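Leucyl-tRNA synthetase (PDB 3PZ6) probably joins leucine to tRNA(Leu) at the expense of ATP and is represented here by its CP1 domain, which probably deacylates mischarged tRNA. Local coordinates at residues Cys197-Leu202 and Leu242-Asn247; Asn73-Ala78 and Ala108-Lys113. The protein carries 2 engineered substitutions. All coordinates share one frame; numbering follows the deposited sequence.

Both contacts lie at the surface of the CP1 editing domain, on opposite sides of the centre of the chain: contact 1 about 19 Å from it and contact 2 about 21 Å. Their own centres are 39 Å apart and their nearest atoms about 24 Å, so they do not touch each other. Along the chain they follow in series, contact 2 closing before contact 1 opens. Contact 2 (73-78 with 108-113) sits at the mixed beta sheet, where a loop entering one strand meets the far part of another. Contact 1 (197-202 with 242-247) bridges two helices outside that sheet; its two segments meet through a long ion pair, whereas those of contact 2 meet through a valine and a tyrosine.

Contact 1 of 2, residues Cys197-Leu202 and Leu242-Asn247; sequences CYKDIL and LCEESN
A helix-to-helix ion pair at the surface of the editing domain joins Lys199, on helix 192-202, to Glu244, near the C-terminal end of helix 238-245. The two side chains reach out from opposite directions and carry the whole contact, which buries only 64 Å² in all; the backbones stay well apart, with CA of Lys199 10.5 Å from CA of Cys243. With chi1 at -169° CG of Lys199 swings beside the carbonyl carbon, and the extended chain carries NZ out toward Glu244. Glu244 bends instead at its second torsion (chi2 -61°), and this turn carries the carboxylate alongside the end of the lysine. One oxygen does the touching: Glu244 OE2 lies 3.6 Å from Lys199 CE and 3.7 Å from Lys199 CD. The salt bridge itself is long, with Lys199 NZ 3.8 Å from Glu244 OE2, so OE2 sits about equally far from CD, CE and NZ, and the attraction is probably mainly that of opposite charges at a distance. The stronger partner of OE2 is the hydroxyl of Tyr195, one turn earlier on the lysine's own helix, while NZ also makes a weak hydrogen bond to Val248 O. Beneath the charged pair, the buried Cys243 packs on Pro192 and Tyr195, an apolar link between the same two helices. Past Glu244 the helix soon ends. Ser246 OG folds back to Leu242 O at 3.1 Å, a bond with a C=O...OG angle of 154°, and Asn247 N makes a weak hydrogen bond to Glu244 O. Val248, whose carbonyl receives the weak bond from Lys199 NZ, returns its own N to Cys243 O; with Asn247 at positive phi, this is the Schellman motif that commonly closes an alpha helix.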
loop_
_atom_site.group_PDB
_atom_site.type_symbol
_atom_site.label_atom_id
_atom_site.label_comp_id
_atom_site.label_asym_id
_atom_site.label_seq_id
_atom_site.Cartn_x
_atom_site.Cartn_y
_atom_site.Cartn_z
ATOM N N CYS A 197 -11.889 -5.249 6.643
ATOM C CA CYS A 197 -11.151 -4.361 7.520
ATOM C C CYS A 197 -11.415 -2.893 7.209
ATOM O O CYS A 197 -11.610 -2.086 8.119
ATOM C CB CYS A 197 -9.663 -4.637 7.459
ATOM S SG CYS A 197 -8.807 -3.701 8.728
ATOM N N TYR A 198 -11.436 -2.563 5.919
ATOM C CA TYR A 198 -11.707 -1.208 5.467
ATOM C C TYR A 198 -13.047 -0.730 6.029
ATOM O O TYR A 198 -13.127 0.344 6.628
ATOM C CB TYR A 198 -11.666 -1.155 3.936
ATOM C CG TYR A 198 -12.167 0.136 3.323
ATOM C CD1 TYR A 198 -11.294 1.190 3.049
ATOM C CD2 TYR A 198 -13.512 0.298 3.007
ATOM C CE1 TYR A 198 -11.759 2.377 2.482
ATOM C CE2 TYR A 198 -13.980 1.476 2.446
ATOM C CZ TYR A 198 -13.100 2.508 2.186
ATOM O OH TYR A 198 -13.581 3.674 1.627
ATOM N N LYS A 199 -14.079 -1.554 5.864
ATOM C CA LYS A 199 -15.431 -1.263 6.359
ATOM C C LYS A 199 -15.510 -1.220 7.892
ATOM O O LYS A 199 -16.213 -0.389 8.457
ATOM C CB LYS A 199 -16.423 -2.282 5.793
ATOM C CG LYS A 199 -17.872 -1.960 6.012
ATOM C CD LYS A 199 -18.684 -3.218 5.889
ATOM C CE LYS A 199 -20.107 -3.017 6.366
ATOM N NZ LYS A 199 -20.697 -4.319 6.780
ATOM N N ASP A 200 -14.793 -2.118 8.558
ATOM C CA ASP A 200 -14.647 -2.059 10.018
ATOM C C ASP A 200 -14.133 -0.696 10.528
ATOM O O ASP A 200 -14.672 -0.154 11.498
ATOM C CB ASP A 200 -13.731 -3.182 10.517
ATOM C CG ASP A 200 -14.440 -4.525 10.606
ATOM O OD1 ASP A 200 -15.689 -4.573 10.452
ATOM O OD2 ASP A 200 -13.739 -5.540 10.833
ATOM N N ILE A 201 -13.097 -0.159 9.873
ATOM C CA ILE A 201 -12.537 1.138 10.231
ATOM C C ILE A 201 -13.572 2.232 9.949
ATOM O O ILE A 201 -13.850 3.068 10.811
ATOM C CB ILE A 201 -11.224 1.458 9.450
ATOM C CG1 ILE A 201 -10.228 0.281 9.462
ATOM C CG2 ILE A 201 -10.599 2.776 9.928
ATOM C CD1 ILE A 201 -9.302 0.198 10.644
ATOM N N LEU A 202 -14.152 2.200 8.752
ATOM C CA LEU A 202 -15.081 3.231 8.290
ATOM C C LEU A 202 -16.237 3.501 9.256
ATOM O O LEU A 202 -16.593 4.657 9.502
ATOM C CB LEU A 202 -15.620 2.865 6.904
ATOM C CG LEU A 202 -16.399 3.883 6.073
ATOM C CD1 LEU A 202 -15.555 5.098 5.694
ATOM C CD2 LEU A 202 -16.960 3.205 4.825
ATOM N N LEU A 242 -20.407 -9.180 -3.206
ATOM C CA LEU A 242 -20.521 -10.471 -2.544
ATOM C C LEU A 242 -20.515 -10.325 -1.028
ATOM O O LEU A 242 -21.285 -10.985 -0.347
ATOM C CB LEU A 242 -19.430 -11.436 -3.014
ATOM C CG LEU A 242 -19.446 -11.886 -4.482
ATOM C CD1 LEU A 242 -18.465 -13.023 -4.686
ATOM C CD2 LEU A 242 -20.838 -12.301 -4.964
ATOM N N CYS A 243 -19.665 -9.447 -0.504
ATOM C CA CYS A 243 -19.624 -9.194 0.934
ATOM C C CYS A 243 -20.926 -8.607 1.473
ATOM O O CYS A 243 -21.353 -8.971 2.567
ATOM C CB CYS A 243 -18.452 -8.285 1.307
ATOM S SG CYS A 243 -16.857 -9.119 1.413
ATOM N N GLU A 244 -21.549 -7.714 0.707
ATOM C CA GLU A 244 -22.759 -7.022 1.161
ATOM C C GLU A 244 -24.035 -7.843 0.963
ATOM O O GLU A 244 -24.980 -7.726 1.752
ATOM C CB GLU A 244 -22.898 -5.634 0.510
ATOM C CG GLU A 244 -21.851 -4.593 0.951
ATOM C CD GLU A 244 -21.883 -4.269 2.449
ATOM O OE1 GLU A 244 -22.951 -4.411 3.086
ATOM O OE2 GLU A 244 -20.832 -3.865 2.992
ATOM N N GLU A 245 -24.055 -8.669 -0.081
ATOM C CA GLU A 245 -25.194 -9.548 -0.356
ATOM C C GLU A 245 -25.167 -10.824 0.489
ATOM O O GLU A 245 -26.167 -11.529 0.570
ATOM C CB GLU A 245 -25.280 -9.885 -1.849
ATOM N N SER A 246 -24.023 -11.119 1.104
ATOM C CA SER A 246 -23.924 -12.216 2.067
ATOM C C SER A 246 -23.980 -11.684 3.496
ATOM O O SER A 246 -23.874 -12.450 4.454
ATOM C CB SER A 246 -22.635 -13.013 1.862
ATOM O OG SER A 246 -22.611 -13.628 0.587
ATOM N N ASN A 247 -24.146 -10.368 3.620
ATOM C CA ASN A 247 -24.210 -9.674 4.910
ATOM C C ASN A 247 -23.067 -10.076 5.847
ATOM O O ASN A 247 -23.246 -10.881 6.765
ATOM C CB ASN A 247 -25.590 -9.874 5.578
#

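Contact 2 of 2, residues Asn73-Ala78 and Ala108-Lys113; sequences NQVDNA and AYYINK
Van der Waals contact between Val75 and Tyr110 makes up most of this meeting, which buries 110 Å². The tyrosine reaches across to the loop with its phenol end: Tyr110 OH lies 3.4 Å from Val75 CG2 and 3.5 Å from Val75 CA, while Tyr110 CZ is 4.1 Å from Val75 CG2. Val75 CB, 4.0 Å from Tyr110 OH, completes the patch, so the hydroxyl oxygen rests against the base of the valine as well as its methyl. That methyl meets the ring obliquely, at its hydroxyl end. Each side chain contributes through one rotation. In Val75, CG2 stands anti to the backbone N and is the branch that touches; in Tyr110, CG lies anti to the carbonyl carbon (chi1 -76°), which sends the ring out toward the loop across the 9.5 Å between CA of Val75 and CA of Tyr110. Val116, on the strand between, touches both side chains, and Ile144 and Asn134 add to the surroundings of the tyrosine. The topology explains the meeting. Segment 73-78 connects helix 61-71 to strand 79-86, which runs parallel to strand 115-120; that strand in turn forms a beta hairpin with strand 105-110. Tyr110, late in the first hairpin strand, therefore reaches past its partner strand to the loop leading into the next one. Polar atoms add no hydrogen bond between the segments: Gln74 O approaches Tyr110 OH no closer than 3.8 Å. The backbone of Tyr110 is itself tied in the other direction, by hydrogen bonding to Asp142.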
loop_
_atom_site.group_PDB
_atom_site.type_symbol
_atom_site.label_atom_id
_atom_site.label_comp_id
_atom_site.label_asym_id
_atom_site.label_seq_id
_atom_site.Cartn_x
_atom_site.Cartn_y
_atom_site.Cartn_z
ATOM N N ASN A 73 20.035 10.014 11.589
ATOM C CA ASN A 73 20.758 8.778 11.301
ATOM C C ASN A 73 21.576 8.952 10.018
ATOM O O ASN A 73 22.011 7.974 9.400
ATOM C CB ASN A 73 19.794 7.591 11.193
ATOM C CG ASN A 73 19.319 7.096 12.549
ATOM O OD1 ASN A 73 20.092 6.524 13.319
ATOM N ND2 ASN A 73 18.042 7.302 12.840
ATOM N N GLN A 74 21.763 10.222 9.642
ATOM C CA GLN A 74 22.593 10.655 8.502
ATOM C C GLN A 74 22.143 10.082 7.152
ATOM O O GLN A 74 22.925 9.450 6.436
ATOM C CB GLN A 74 24.092 10.392 8.757
ATOM C CG GLN A 74 24.679 11.123 9.967
ATOM C CD GLN A 74 24.295 10.482 11.296
ATOM O OE1 GLN A 74 23.633 11.103 12.127
ATOM N NE2 GLN A 74 24.697 9.228 11.491
ATOM N N VAL A 75 20.878 10.327 6.814
ATOM C CA VAL A 75 20.293 9.842 5.566
ATOM C C VAL A 75 20.390 10.883 4.434
ATOM O O VAL A 75 20.148 10.565 3.262
ATOM C CB VAL A 75 18.823 9.386 5.783
ATOM C CG1 VAL A 75 17.852 10.562 5.679
ATOM C CG2 VAL A 75 18.448 8.286 4.805
ATOM N N ASP A 76 20.769 12.113 4.792
ATOM C CA ASP A 76 20.776 13.255 3.868
ATOM C C ASP A 76 19.392 13.434 3.232
ATOM O O ASP A 76 18.383 13.448 3.947
ATOM C CB ASP A 76 21.881 13.108 2.801
ATOM N N ASN A 77 19.346 13.573 1.907
ATOM C CA ASN A 77 18.082 13.643 1.182
ATOM C C ASN A 77 17.923 12.457 0.239
ATOM O O ASN A 77 18.613 12.350 -0.778
ATOM C CB ASN A 77 17.947 14.969 0.424
ATOM C CG ASN A 77 17.772 16.163 1.352
ATOM O OD1 ASN A 77 17.754 16.022 2.581
ATOM N ND2 ASN A 77 17.644 17.351 0.763
ATOM N N ALA A 78 17.012 11.561 0.600
ATOM C CA ALA A 78 16.774 10.345 -0.162
ATOM C C ALA A 78 15.277 10.077 -0.290
ATOM O O ALA A 78 14.478 10.576 0.505
ATOM C CB ALA A 78 17.474 9.169 0.505
ATOM N N ALA A 108 14.484 0.585 8.545
ATOM C CA ALA A 108 14.829 1.385 7.377
ATOM C C ALA A 108 16.186 0.938 6.831
ATOM O O ALA A 108 17.171 0.871 7.571
ATOM C CB ALA A 108 14.843 2.867 7.730
ATOM N N TYR A 109 16.226 0.618 5.540
ATOM C CA TYR A 109 17.441 0.120 4.897
ATOM C C TYR A 109 17.729 0.880 3.607
ATOM O O TYR A 109 16.842 1.532 3.052
ATOM C CB TYR A 109 17.303 -1.366 4.560
ATOM C CG TYR A 109 16.919 -2.258 5.715
ATOM C CD1 TYR A 109 17.893 -2.909 6.474
ATOM C CD2 TYR A 109 15.580 -2.476 6.031
ATOM C CE1 TYR A 109 17.539 -3.746 7.535
ATOM C CE2 TYR A 109 15.217 -3.306 7.084
ATOM C CZ TYR A 109 16.198 -3.936 7.831
ATOM O OH TYR A 109 15.826 -4.754 8.870
ATOM N N TYR A 110 18.974 0.787 3.142
ATOM C CA TYR A 110 19.342 1.217 1.801
ATOM C C TYR A 110 19.257 0.021 0.851
ATOM O O TYR A 110 19.670 -1.092 1.201
ATOM C CB TYR A 110 20.768 1.776 1.779
ATOM C CG TYR A 110 20.938 3.171 2.346
ATOM C CD1 TYR A 110 20.426 4.285 1.683
ATOM C CD2 TYR A 110 21.646 3.381 3.523
ATOM C CE1 TYR A 110 20.592 5.568 2.197
ATOM C CE2 TYR A 110 21.818 4.660 4.043
ATOM C CZ TYR A 110 21.287 5.743 3.377
ATOM O OH TYR A 110 21.457 7.006 3.894
ATOM N N ILE A 111 18.705 0.250 -0.339
ATOM C CA ILE A 111 18.745 -0.734 -1.425
ATOM C C ILE A 111 19.818 -0.302 -2.427
ATOM O O ILE A 111 20.558 -1.128 -2.961
ATOM C CB ILE A 111 17.365 -0.869 -2.124
ATOM C CG1 ILE A 111 16.330 -1.483 -1.177
ATOM C CG2 ILE A 111 17.464 -1.678 -3.429
ATOM C CD1 ILE A 111 16.500 -2.982 -0.906
ATOM N N ASN A 112 19.874 1.005 -2.671
ATOM C CA ASN A 112 20.936 1.650 -3.431
ATOM C C ASN A 112 21.134 3.079 -2.917
ATOM O O ASN A 112 20.629 3.428 -1.849
ATOM C CB ASN A 112 20.643 1.619 -4.940
ATOM C CG ASN A 112 19.276 2.189 -5.295
ATOM O OD1 ASN A 112 19.028 3.390 -5.160
ATOM N ND2 ASN A 112 18.391 1.328 -5.781
ATOM N N LYS A 113 21.870 3.899 -3.663
ATOM C CA LYS A 113 22.085 5.293 -3.284
ATOM C C LYS A 113 20.810 6.115 -3.449
ATOM O O LYS A 113 19.989 5.841 -4.334
ATOM C CB LYS A 113 23.218 5.896 -4.100
#